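Local coordinates for aldehyde dehydrogenase family protein (Pseudomonas syringae pv. tomato, PDB 5IUV), which probably oxidises indole-3-acetaldehyde to the auxin indole-3-acetic acid, using NAD+ as the hydride acceptor, at residues A[301-306]-A[428-433]; A[417-422]-A[445-450]. All blocks are in the same frame, centred on the assembly; numbering follows the deposited sequence.

Contact 1: A[301-306]-A[428-433]; sequences VCTAGS and GLAAAV. With NAD (nicotinamide-adenine-dinucleotide), chain C.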
loop_
_atom_site.group_PDB
_atom_site.type_symbol
_atom_site.label_atom_id
_atom_site.label_comp_id
_atom_site.label_asym_id
_atom_site.label_seq_id
_atom_site.Cartn_x
_atom_site.Cartn_y
_atom_site.Cartn_z
ATOM N N VAL A 301 -30.030 -16.295 -0.020
ATOM C CA VAL A 301 -28.677 -15.793 0.148
ATOM C C VAL A 301 -28.018 -15.764 -1.223
ATOM O O VAL A 301 -28.082 -16.744 -1.971
ATOM C CB VAL A 301 -27.856 -16.674 1.125
ATOM C CG1 VAL A 301 -26.443 -16.127 1.301
ATOM C CG2 VAL A 301 -28.563 -16.791 2.477
ATOM N N CYS A 302 -27.405 -14.636 -1.562
ATOM C CA CYS A 302 -26.763 -14.486 -2.860
ATOM C C CYS A 302 -25.690 -15.545 -3.090
ATOM O O CYS A 302 -25.560 -16.096 -4.192
ATOM C CB CYS A 302 -26.155 -13.099 -2.980
ATOM S SG CYS A 302 -24.920 -12.695 -1.706
ATOM N N THR A 303 -24.933 -15.838 -2.037
ATOM C CA THR A 303 -23.891 -16.856 -2.103
ATOM C C THR A 303 -24.325 -18.234 -1.619
ATOM O O THR A 303 -23.481 -19.027 -1.207
ATOM C CB THR A 303 -22.672 -16.444 -1.280
ATOM O OG1 THR A 303 -23.088 -16.124 0.054
ATOM C CG2 THR A 303 -22.022 -15.235 -1.897
ATOM N N ALA A 304 -25.625 -18.524 -1.650
ATOM C CA ALA A 304 -26.079 -19.854 -1.262
ATOM C C ALA A 304 -25.339 -20.882 -2.100
ATOM O O ALA A 304 -25.134 -20.676 -3.297
ATOM C CB ALA A 304 -27.591 -19.998 -1.435
ATOM N N GLY A 305 -24.895 -21.962 -1.463
ATOM C CA GLY A 305 -24.214 -23.027 -2.176
ATOM C C GLY A 305 -25.249 -23.877 -2.892
ATOM O O GLY A 305 -25.541 -24.995 -2.464
ATOM N N SER A 306 -25.803 -23.346 -3.979
ATOM C CA SER A 306 -26.963 -23.959 -4.629
ATOM C C SER A 306 -26.589 -25.072 -5.609
ATOM O O SER A 306 -27.440 -25.873 -5.988
ATOM C CB SER A 306 -27.790 -22.888 -5.342
ATOM O OG SER A 306 -26.973 -22.108 -6.189
ATOM N N GLY A 428 -20.778 -15.417 -10.917
ATOM C CA GLY A 428 -19.436 -15.543 -10.378
ATOM C C GLY A 428 -19.287 -14.865 -9.031
ATOM O O GLY A 428 -18.336 -14.129 -8.797
ATOM N N LEU A 429 -20.235 -15.113 -8.136
ATOM C CA LEU A 429 -20.236 -14.429 -6.850
ATOM C C LEU A 429 -19.339 -15.144 -5.852
ATOM O O LEU A 429 -18.499 -14.528 -5.204
ATOM C CB LEU A 429 -21.654 -14.320 -6.302
ATOM C CG LEU A 429 -21.805 -13.328 -5.155
ATOM C CD1 LEU A 429 -21.345 -11.936 -5.571
ATOM C CD2 LEU A 429 -23.249 -13.295 -4.729
ATOM N N ALA A 430 -19.519 -16.451 -5.728
ATOM C CA ALA A 430 -18.702 -17.230 -4.804
ATOM C C ALA A 430 -18.557 -18.664 -5.282
ATOM O O ALA A 430 -19.239 -19.093 -6.208
ATOM C CB ALA A 430 -19.295 -17.209 -3.403
ATOM N N ALA A 431 -17.663 -19.391 -4.626
ATOM C CA ALA A 431 -17.453 -20.810 -4.869
ATOM C C ALA A 431 -16.730 -21.383 -3.655
ATOM O O ALA A 431 -16.131 -20.631 -2.888
ATOM C CB ALA A 431 -16.646 -21.032 -6.143
ATOM N N ALA A 432 -16.789 -22.696 -3.465
ATOM C CA ALA A 432 -15.995 -23.315 -2.403
ATOM C C ALA A 432 -15.311 -24.600 -2.856
ATOM O O ALA A 432 -15.786 -25.291 -3.762
ATOM C CB ALA A 432 -16.855 -23.588 -1.180
ATOM N N VAL A 433 -14.187 -24.906 -2.215
ATOM C CA VAL A 433 -13.391 -26.086 -2.540
ATOM C C VAL A 433 -13.026 -26.826 -1.270
ATOM O O VAL A 433 -12.541 -26.218 -0.323
ATOM C CB VAL A 433 -12.088 -25.719 -3.281
ATOM C CG1 VAL A 433 -11.339 -26.981 -3.679
ATOM C CG2 VAL A 433 -12.387 -24.880 -4.495
HETATM P PA NAD C . -34.511 -6.791 -7.102
HETATM O O1A NAD C . -33.543 -6.725 -8.221
HETATM O O2A NAD C . -35.926 -7.130 -7.526
HETATM O O5B NAD C . -34.520 -5.426 -6.308
HETATM C C5B NAD C . -33.471 -4.957 -5.436
HETATM C C4B NAD C . -33.789 -3.523 -5.094
HETATM O O4B NAD C . -33.916 -2.766 -6.316
HETATM C C3B NAD C . -35.068 -3.252 -4.296
HETATM O O3B NAD C . -34.877 -2.179 -3.380
HETATM C C2B NAD C . -36.072 -2.865 -5.384
HETATM O O2B NAD C . -37.131 -2.056 -4.881
HETATM C C1B NAD C . -35.164 -2.106 -6.348
HETATM N N9A NAD C . -35.606 -2.019 -7.736
HETATM C C8A NAD C . -36.445 -2.870 -8.407
HETATM N N7A NAD C . -36.740 -2.484 -9.625
HETATM C C5A NAD C . -36.021 -1.303 -9.778
HETATM C C6A NAD C . -35.863 -0.424 -10.869
HETATM N N6A NAD C . -36.500 -0.561 -12.037
HETATM N N1A NAD C . -35.030 0.632 -10.706
HETATM C C2A NAD C . -34.423 0.799 -9.527
HETATM N N3A NAD C . -34.506 0.047 -8.426
HETATM C C4A NAD C . -35.321 -1.006 -8.621
HETATM O O3 NAD C . -34.022 -7.900 -6.050
HETATM P PN NAD C . -34.635 -8.491 -4.689
HETATM O O1N NAD C . -35.722 -9.417 -5.085
HETATM O O2N NAD C . -34.943 -7.368 -3.773
HETATM O O5D NAD C . -33.391 -9.266 -4.054
HETATM C C5D NAD C . -33.017 -10.598 -4.470
HETATM C C4D NAD C . -31.798 -10.489 -5.353
HETATM O O4D NAD C . -30.724 -9.862 -4.614
HETATM C C3D NAD C . -31.224 -11.817 -5.830
HETATM O O3D NAD C . -30.934 -11.749 -7.222
HETATM C C2D NAD C . -29.959 -11.944 -4.974
HETATM O O2D NAD C . -28.893 -12.705 -5.535
HETATM C C1D NAD C . -29.502 -10.473 -4.846
HETATM N N1N NAD C . -28.590 -10.297 -3.638
HETATM C C2N NAD C . -27.239 -10.002 -3.941
HETATM C C3N NAD C . -26.341 -9.764 -2.912
HETATM C C7N NAD C . -24.874 -9.517 -3.159
HETATM O O7N NAD C . -24.396 -9.708 -4.297
HETATM N N7N NAD C . -24.126 -9.212 -2.127
HETATM C C4N NAD C . -26.795 -9.843 -1.594
HETATM C C5N NAD C . -28.119 -10.166 -1.320
HETATM C C6N NAD C . -29.006 -10.386 -2.361
#
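L429 lays the methyl CD2 against the flank of C302, with L429 CD2 only 3.4 Å from C302 CB, tighter than carbon atoms usually pack, and nearly as close to SG. The leucine reaches this place because CG stands anti to its backbone N (chi1 -165°), which carries its isopropyl end toward the loop and the cofactor. On the cysteine, SG sits between the backbone N and the carbonyl carbon (chi1 59°), and the thiol overhangs the C3N–C4N edge of the nicotinamide, C302 SG lying 3.4 Å from NAD C4N, the carbon that accepts hydride in NAD-dependent dehydrogenases. C302 CB lies over the ring near C3N, 3.3 Å from NAD C3N, while L429 CD2 lies 3.8 Å from the carboxamide oxygen NAD O7N. C302 is seen to bind indole-3-acetate, and its position is consistent with that of the family's active-site cysteine; the predicted active-site residue E267 approaches the same leucine.

T303 completes the overlap through its methyl. T303 CG2 meets L429 CD2 at 3.6 Å, the two side chains crossing at about a right angle, and packs on A430 CB at 3.7 Å. No hydrogen bond joins the segments; methyl and methylene groups and the thiol make the contact. The backbone oxygen of T303 accepts a hydrogen bond from Y458 OH. The V301–A304 type I turn thus presents C302 and T303 to the base of strand 430-434 just before strand 307-311 begins, with W454 of strand 452-455 touching both T303 and A430 and strand 273-276 packing against A431 and A432.

Contact 2: A[417-422]-A[445-450]; sequences EAIQIA and ARALRA
With CG1 beside its backbone N (chi1 -68°) and CG2 anti to that N, I419 offers two methyls, CG2 and the CD1 at the end of its longer branch, to A447. L448 has its CG likewise beside the backbone N (chi1 -59°), and chi2 170° sets CD1 anti to CA and swings CD2 off to the side, toward the other helix. The single methyl of A447 rests against both isoleucine methyls, A447 CB being 3.9 Å from I419 CD1 and 4.0 Å from I419 CG2. One turn further along, A422 CB meets L448 CD2 at 3.7 Å. With an alanine on each side the backbones come close, I419 CA and L448 CA being 6.5 Å apart. Both helices lie against the mixed sheet of an aldehyde dehydrogenase catalytic domain: helix 438-447 belongs to the beta-alpha-beta crossover between the parallel strands 430-434 and 452-455, and helix 415-423 precedes it in the chain. I275 of strand 273-276 touches A422 and L448 alike, forming the floor of the apolar seam. Beyond the methyls, the N423 amide bonds to both A447 O and R449 N, tying the chain where it leaves helix 438-447. K491 of a second subunit donates to the carbonyl oxygens of A445 and L448.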
loop_
_atom_site.group_PDB
_atom_site.type_symbol
_atom_site.label_atom_id
_atom_site.label_comp_id
_atom_site.label_asym_id
_atom_site.label_seq_id
_atom_site.Cartn_x
_atom_site.Cartn_y
_atom_site.Cartn_z
ATOM N N GLU A 417 -12.759 -31.230 -14.682
ATOM C CA GLU A 417 -14.194 -31.219 -14.958
ATOM C C GLU A 417 -14.941 -30.408 -13.896
ATOM O O GLU A 417 -15.889 -29.690 -14.205
ATOM C CB GLU A 417 -14.752 -32.646 -15.024
ATOM C CG GLU A 417 -16.203 -32.703 -15.496
ATOM C CD GLU A 417 -16.845 -34.072 -15.330
ATOM O OE1 GLU A 417 -16.192 -34.987 -14.779
ATOM O OE2 GLU A 417 -18.014 -34.226 -15.748
ATOM N N ALA A 418 -14.503 -30.523 -12.647
ATOM C CA ALA A 418 -15.105 -29.772 -11.551
ATOM C C ALA A 418 -15.033 -28.276 -11.831
ATOM O O ALA A 418 -16.011 -27.554 -11.664
ATOM C CB ALA A 418 -14.418 -30.105 -10.236
ATOM N N ILE A 419 -13.868 -27.826 -12.282
ATOM C CA ILE A 419 -13.654 -26.424 -12.614
ATOM C C ILE A 419 -14.511 -25.993 -13.809
ATOM O O ILE A 419 -15.120 -24.924 -13.788
ATOM C CB ILE A 419 -12.157 -26.159 -12.894
ATOM C CG1 ILE A 419 -11.355 -26.320 -11.593
ATOM C CG2 ILE A 419 -11.944 -24.762 -13.480
ATOM C CD1 ILE A 419 -9.850 -26.520 -11.790
ATOM N N GLN A 420 -14.568 -26.831 -14.839
ATOM C CA GLN A 420 -15.370 -26.522 -16.023
ATOM C C GLN A 420 -16.843 -26.353 -15.657
ATOM O O GLN A 420 -17.486 -25.391 -16.077
ATOM C CB GLN A 420 -15.212 -27.619 -17.084
ATOM C CG GLN A 420 -15.668 -27.220 -18.494
ATOM C CD GLN A 420 -17.185 -27.239 -18.679
ATOM O OE1 GLN A 420 -17.889 -28.059 -18.082
ATOM N NE2 GLN A 420 -17.692 -26.334 -19.512
ATOM N N ILE A 421 -17.372 -27.290 -14.877
ATOM C CA ILE A 421 -18.768 -27.221 -14.466
ATOM C C ILE A 421 -19.007 -25.997 -13.592
ATOM O O ILE A 421 -19.978 -25.270 -13.778
ATOM C CB ILE A 421 -19.198 -28.485 -13.701
ATOM C CG1 ILE A 421 -19.222 -29.683 -14.647
ATOM C CG2 ILE A 421 -20.581 -28.290 -13.076
ATOM C CD1 ILE A 421 -19.296 -31.007 -13.938
ATOM N N ALA A 422 -18.098 -25.770 -12.649
ATOM C CA ALA A 422 -18.225 -24.675 -11.706
ATOM C C ALA A 422 -18.227 -23.319 -12.414
ATOM O O ALA A 422 -18.960 -22.410 -12.022
ATOM C CB ALA A 422 -17.099 -24.738 -10.676
ATOM N N ALA A 445 -8.712 -23.154 -6.470
ATOM C CA ALA A 445 -9.207 -21.849 -6.042
ATOM C C ALA A 445 -8.854 -20.775 -7.068
ATOM O O ALA A 445 -9.677 -19.926 -7.416
ATOM C CB ALA A 445 -8.640 -21.483 -4.667
ATOM N N ARG A 446 -7.626 -20.834 -7.557
ATOM C CA ARG A 446 -7.127 -19.877 -8.534
ATOM C C ARG A 446 -7.914 -19.926 -9.845
ATOM O O ARG A 446 -8.105 -18.902 -10.507
ATOM C CB ARG A 446 -5.643 -20.147 -8.789
ATOM C CG ARG A 446 -4.953 -19.140 -9.678
ATOM C CD ARG A 446 -3.459 -19.442 -9.787
ATOM N NE ARG A 446 -2.716 -19.097 -8.573
ATOM C CZ ARG A 446 -1.422 -19.353 -8.391
ATOM N NH1 ARG A 446 -0.731 -19.966 -9.341
ATOM N NH2 ARG A 446 -0.820 -19.000 -7.264
ATOM N N ALA A 447 -8.393 -21.116 -10.201
ATOM C CA ALA A 447 -9.055 -21.325 -11.488
ATOM C C ALA A 447 -10.550 -20.975 -11.466
ATOM O O ALA A 447 -11.162 -20.809 -12.519
ATOM C CB ALA A 447 -8.867 -22.777 -11.941
ATOM N N LEU A 448 -11.139 -20.869 -10.280
ATOM C CA LEU A 448 -12.562 -20.532 -10.174
ATOM C C LEU A 448 -12.804 -19.042 -10.378
ATOM O O LEU A 448 -12.198 -18.219 -9.701
ATOM C CB LEU A 448 -13.113 -20.960 -8.816
ATOM C CG LEU A 448 -12.983 -22.454 -8.526
ATOM C CD1 LEU A 448 -13.316 -22.734 -7.078
ATOM C CD2 LEU A 448 -13.891 -23.256 -9.445
ATOM N N ARG A 449 -13.695 -18.702 -11.304
ATOM C CA ARG A 449 -13.988 -17.308 -11.620
ATOM C C ARG A 449 -15.081 -16.772 -10.700
ATOM O O ARG A 449 -16.242 -16.633 -11.098
ATOM C CB ARG A 449 -14.402 -17.166 -13.088
ATOM C CG ARG A 449 -13.361 -17.696 -14.084
ATOM C CD ARG A 449 -12.112 -16.832 -14.090
ATOM N NE ARG A 449 -12.278 -15.610 -14.879
ATOM C CZ ARG A 449 -11.336 -14.683 -15.034
ATOM N NH1 ARG A 449 -10.151 -14.816 -14.448
ATOM N NH2 ARG A 449 -11.585 -13.613 -15.772
ATOM N N ALA A 450 -14.704 -16.476 -9.462
ATOM C CA ALA A 450 -15.667 -16.042 -8.453
ATOM C C ALA A 450 -15.024 -15.055 -7.483
ATOM O O ALA A 450 -13.838 -15.172 -7.164
ATOM C CB ALA A 450 -16.216 -17.241 -7.702
#

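In the fold
Strand 430-434 is the common element: it follows helix 415-423 and leads into helix 438-447, so the segments of the two contacts alternate along the chain, and their centres lie 12 Å apart. The two contacts meet directly. L448, whose CD2 serves contact 2, turns its other methyl to the strand, L448 CD1 lying 3.5 Å from V433 CG2, and A450 CB rests 3.9 Å from G428 O. Contact 1 lies at the cofactor end of that strand, within the NAD pocket, and includes C302 and T303, both seen to bind indole-3-acetate; contact 2 is away from the annotated sites, its centre about 24 Å from the chain's centre against 13 Å for contact 1, and borders two neighbouring subunits.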